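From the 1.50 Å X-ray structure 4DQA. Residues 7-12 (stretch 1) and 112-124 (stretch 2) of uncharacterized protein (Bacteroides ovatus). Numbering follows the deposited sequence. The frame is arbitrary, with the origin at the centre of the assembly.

Stretch 1 7-12: PKVYFE
Stretch 2, residues 112-124: PMRVHSSSVSTLS

A short parallel strand pairing centred on Val 9 and Thr 122, with a small apolar cluster on one face, joins two segments of one chain whose touching residues are at least 102 apart in sequence and buries 546 Å² between them. Val 9 lies opposite Thr 122 (CA to CA 4.6 Å), and both backbones are extended, with phi/psi of -98/139° and -102/162°. As parallel pairing requires, Val 9 bonds to the residues flanking its partner: Val 9 N donates to Ser 121 O (3.0 Å, 162°), and Leu 123 N donates to Val 9 O (3.2 Å, 149°). Each acceptor also receives a CA-H contact, Lys 8 CA to Ser 121 O at 3.2 Å and Thr 122 CA to Val 9 O at 3.3 Å. Before Val 9, water 1 bridges the backbones, donating to Pro 7 O (2.7 Å) and accepting from Ser 121 N (3.0 Å).

The side chains of Val 9 (chi1 t) and Thr 122 (chi1 p) share one face of the sheet. There Val 9 CG1 meets Val 115 CG2 at 3.7 Å, and Val 9 CG2 meets Val 120 CG2 at 3.6 Å. In the turn after strand 112-117, Ser 117 OG (chi1 t) accepts from Ser 119 N (3.0 Å) and Val 120 N (3.1 Å). Phe 11 (chi1 m, chi2 -67°) extends the cluster: its CE2 lies 3.6 Å from Val 115 CG1 and 3.4 Å from Met 113 O, while Arg 114 C sits near the ring plane, at the edge.

Lys 8 and Ser 121 direct their CB atoms to the other face. Lys 8 (m, t, t, p) passes Leu 123, Lys 8 CD to Leu 123 CB 4.3 Å, before its end leads away. Tyr 10 CB also approaches Leu 123 CB (4.3 Å); the Leu 123 side chain is modelled only to CB.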

# COMPACT_ATOMS: atom_id res chain seq x y z
N PRO A 7 46.70 -12.44 -0.19
CA PRO A 7 45.29 -12.85 -0.36
C PRO A 7 44.35 -12.10 0.55
O PRO A 7 44.75 -11.62 1.61
CB PRO A 7 45.28 -14.30 0.07
CG PRO A 7 46.39 -14.38 1.13
CD PRO A 7 47.44 -13.35 0.70
N LYS A 8 43.08 -12.05 0.15
CA LYS A 8 42.08 -11.23 0.83
C LYS A 8 40.84 -12.04 1.14
O LYS A 8 40.53 -13.02 0.47
CB LYS A 8 41.69 -10.04 -0.05
CG LYS A 8 42.82 -9.03 -0.24
CD LYS A 8 42.35 -7.80 -1.00
CE LYS A 8 43.41 -6.70 -1.02
NZ LYS A 8 44.69 -7.14 -1.66
N VAL A 9 40.11 -11.59 2.15
CA VAL A 9 38.84 -12.21 2.53
C VAL A 9 37.69 -11.42 1.92
O VAL A 9 37.73 -10.19 1.88
CB VAL A 9 38.73 -12.25 4.07
CG1 VAL A 9 37.33 -12.61 4.52
CG2 VAL A 9 39.75 -13.24 4.62
N TYR A 10 36.68 -12.13 1.42
CA TYR A 10 35.55 -11.50 0.78
C TYR A 10 34.35 -12.44 0.79
O TYR A 10 34.45 -13.59 1.21
CB TYR A 10 35.90 -11.08 -0.65
CG TYR A 10 36.05 -12.20 -1.65
CD1 TYR A 10 37.19 -13.02 -1.66
CD2 TYR A 10 35.07 -12.43 -2.62
CE1 TYR A 10 37.32 -14.04 -2.59
CE2 TYR A 10 35.20 -13.45 -3.53
CZ TYR A 10 36.33 -14.24 -3.52
OH TYR A 10 36.46 -15.25 -4.44
N PHE A 11 33.22 -11.93 0.32
CA PHE A 11 32.03 -12.74 0.13
C PHE A 11 31.83 -13.15 -1.33
O PHE A 11 31.83 -12.31 -2.21
CB PHE A 11 30.81 -11.95 0.59
CG PHE A 11 30.69 -11.83 2.09
CD1 PHE A 11 30.44 -12.94 2.86
CD2 PHE A 11 30.77 -10.59 2.72
CE1 PHE A 11 30.28 -12.82 4.22
CE2 PHE A 11 30.60 -10.47 4.08
CZ PHE A 11 30.34 -11.60 4.83
N GLU A 12 31.66 -14.45 -1.57
CA GLU A 12 31.61 -15.03 -2.92
C GLU A 12 30.33 -14.65 -3.62
O GLU A 12 30.33 -14.33 -4.82
CB GLU A 12 31.69 -16.55 -2.83
CG GLU A 12 31.73 -17.28 -4.15
CD GLU A 12 32.00 -18.75 -3.93
OE1 GLU A 12 31.07 -19.49 -3.56
OE2 GLU A 12 33.17 -19.16 -4.11
N PRO A 112 22.62 -6.20 5.95
CA PRO A 112 23.94 -6.21 5.33
C PRO A 112 24.96 -6.65 6.35
O PRO A 112 25.01 -6.05 7.43
CB PRO A 112 24.15 -4.75 4.93
CG PRO A 112 23.38 -3.97 5.97
CD PRO A 112 22.24 -4.86 6.42
N MSE A 113 25.71 -7.71 6.05
CA MSE A 113 26.73 -8.20 6.97
C MSE A 113 28.12 -7.89 6.43
O MSE A 113 28.43 -8.18 5.28
CB MSE A 113 26.60 -9.70 7.13
CG MSE A 113 25.26 -10.20 7.64
SE MSE A 113 24.94 -9.59 9.47
CE MSE A 113 26.60 -9.95 10.26
N ARG A 114 28.97 -7.34 7.28
CA ARG A 114 30.34 -7.04 6.95
C ARG A 114 31.24 -8.12 7.47
O ARG A 114 31.03 -8.64 8.56
CB ARG A 114 30.75 -5.72 7.58
CG ARG A 114 32.14 -5.28 7.21
CD ARG A 114 32.38 -3.86 7.64
NE ARG A 114 31.68 -2.86 6.83
CZ ARG A 114 32.18 -2.27 5.75
NH1 ARG A 114 33.40 -2.61 5.31
NH2 ARG A 114 31.48 -1.34 5.10
N VAL A 115 32.27 -8.46 6.68
CA VAL A 115 33.32 -9.34 7.17
C VAL A 115 34.58 -8.52 7.44
O VAL A 115 34.89 -7.54 6.74
CB VAL A 115 33.61 -10.53 6.19
CG1 VAL A 115 34.11 -10.02 4.84
CG2 VAL A 115 34.61 -11.51 6.79
N HIS A 116 35.31 -8.94 8.47
CA HIS A 116 36.55 -8.34 8.93
C HIS A 116 37.57 -9.47 9.08
O HIS A 116 37.20 -10.65 9.20
CB HIS A 116 36.37 -7.72 10.33
CG HIS A 116 35.20 -6.82 10.48
ND1 HIS A 116 35.21 -5.49 10.10
CD2 HIS A 116 33.95 -7.05 10.96
CE1 HIS A 116 34.03 -4.95 10.33
NE2 HIS A 116 33.26 -5.87 10.89
N SER A 117 38.86 -9.13 9.13
CA SER A 117 39.86 -10.12 9.43
C SER A 117 40.99 -9.52 10.23
O SER A 117 41.45 -8.42 9.93
CB SER A 117 40.44 -10.74 8.15
OG SER A 117 41.45 -11.71 8.44
N SER A 118 41.43 -10.24 11.25
CA SER A 118 42.60 -9.83 12.01
C SER A 118 43.88 -10.40 11.41
O SER A 118 44.98 -10.12 11.89
CB SER A 118 42.45 -10.25 13.47
OG SER A 118 42.32 -11.67 13.60
N SER A 119 43.75 -11.21 10.36
CA SER A 119 44.88 -11.91 9.74
C SER A 119 45.32 -11.27 8.44
O SER A 119 46.53 -11.16 8.16
CB SER A 119 44.50 -13.37 9.43
OG SER A 119 44.29 -14.13 10.60
N VAL A 120 44.35 -10.95 7.59
CA VAL A 120 44.61 -10.38 6.28
C VAL A 120 43.64 -9.24 5.99
O VAL A 120 42.78 -8.93 6.81
CB VAL A 120 44.47 -11.44 5.17
CG1 VAL A 120 45.46 -12.57 5.38
CG2 VAL A 120 43.06 -11.99 5.13
N SER A 121 43.78 -8.65 4.81
CA SER A 121 42.88 -7.58 4.38
C SER A 121 41.59 -8.11 3.79
O SER A 121 41.54 -9.22 3.28
CB SER A 121 43.58 -6.72 3.32
OG SER A 121 44.58 -5.93 3.91
N THR A 122 40.53 -7.30 3.85
CA THR A 122 39.33 -7.63 3.10
C THR A 122 39.27 -6.77 1.85
O THR A 122 39.95 -5.74 1.76
CB THR A 122 38.07 -7.40 3.92
OG1 THR A 122 37.90 -6.00 4.14
CG2 THR A 122 38.15 -8.12 5.25
N LEU A 123 38.47 -7.20 0.89
CA LEU A 123 38.36 -6.51 -0.40
C LEU A 123 37.22 -5.50 -0.39
O LEU A 123 36.05 -5.88 -0.35
CB LEU A 123 38.13 -7.54 -1.51
N SER A 124 37.55 -4.22 -0.43
CA SER A 124 36.51 -3.18 -0.43
C SER A 124 35.58 -3.40 -1.62
O SER A 124 36.03 -3.79 -2.71
CB SER A 124 37.13 -1.78 -0.49
OG SER A 124 36.13 -0.78 -0.34
O HOH W 1 45.64 -9.27 2.52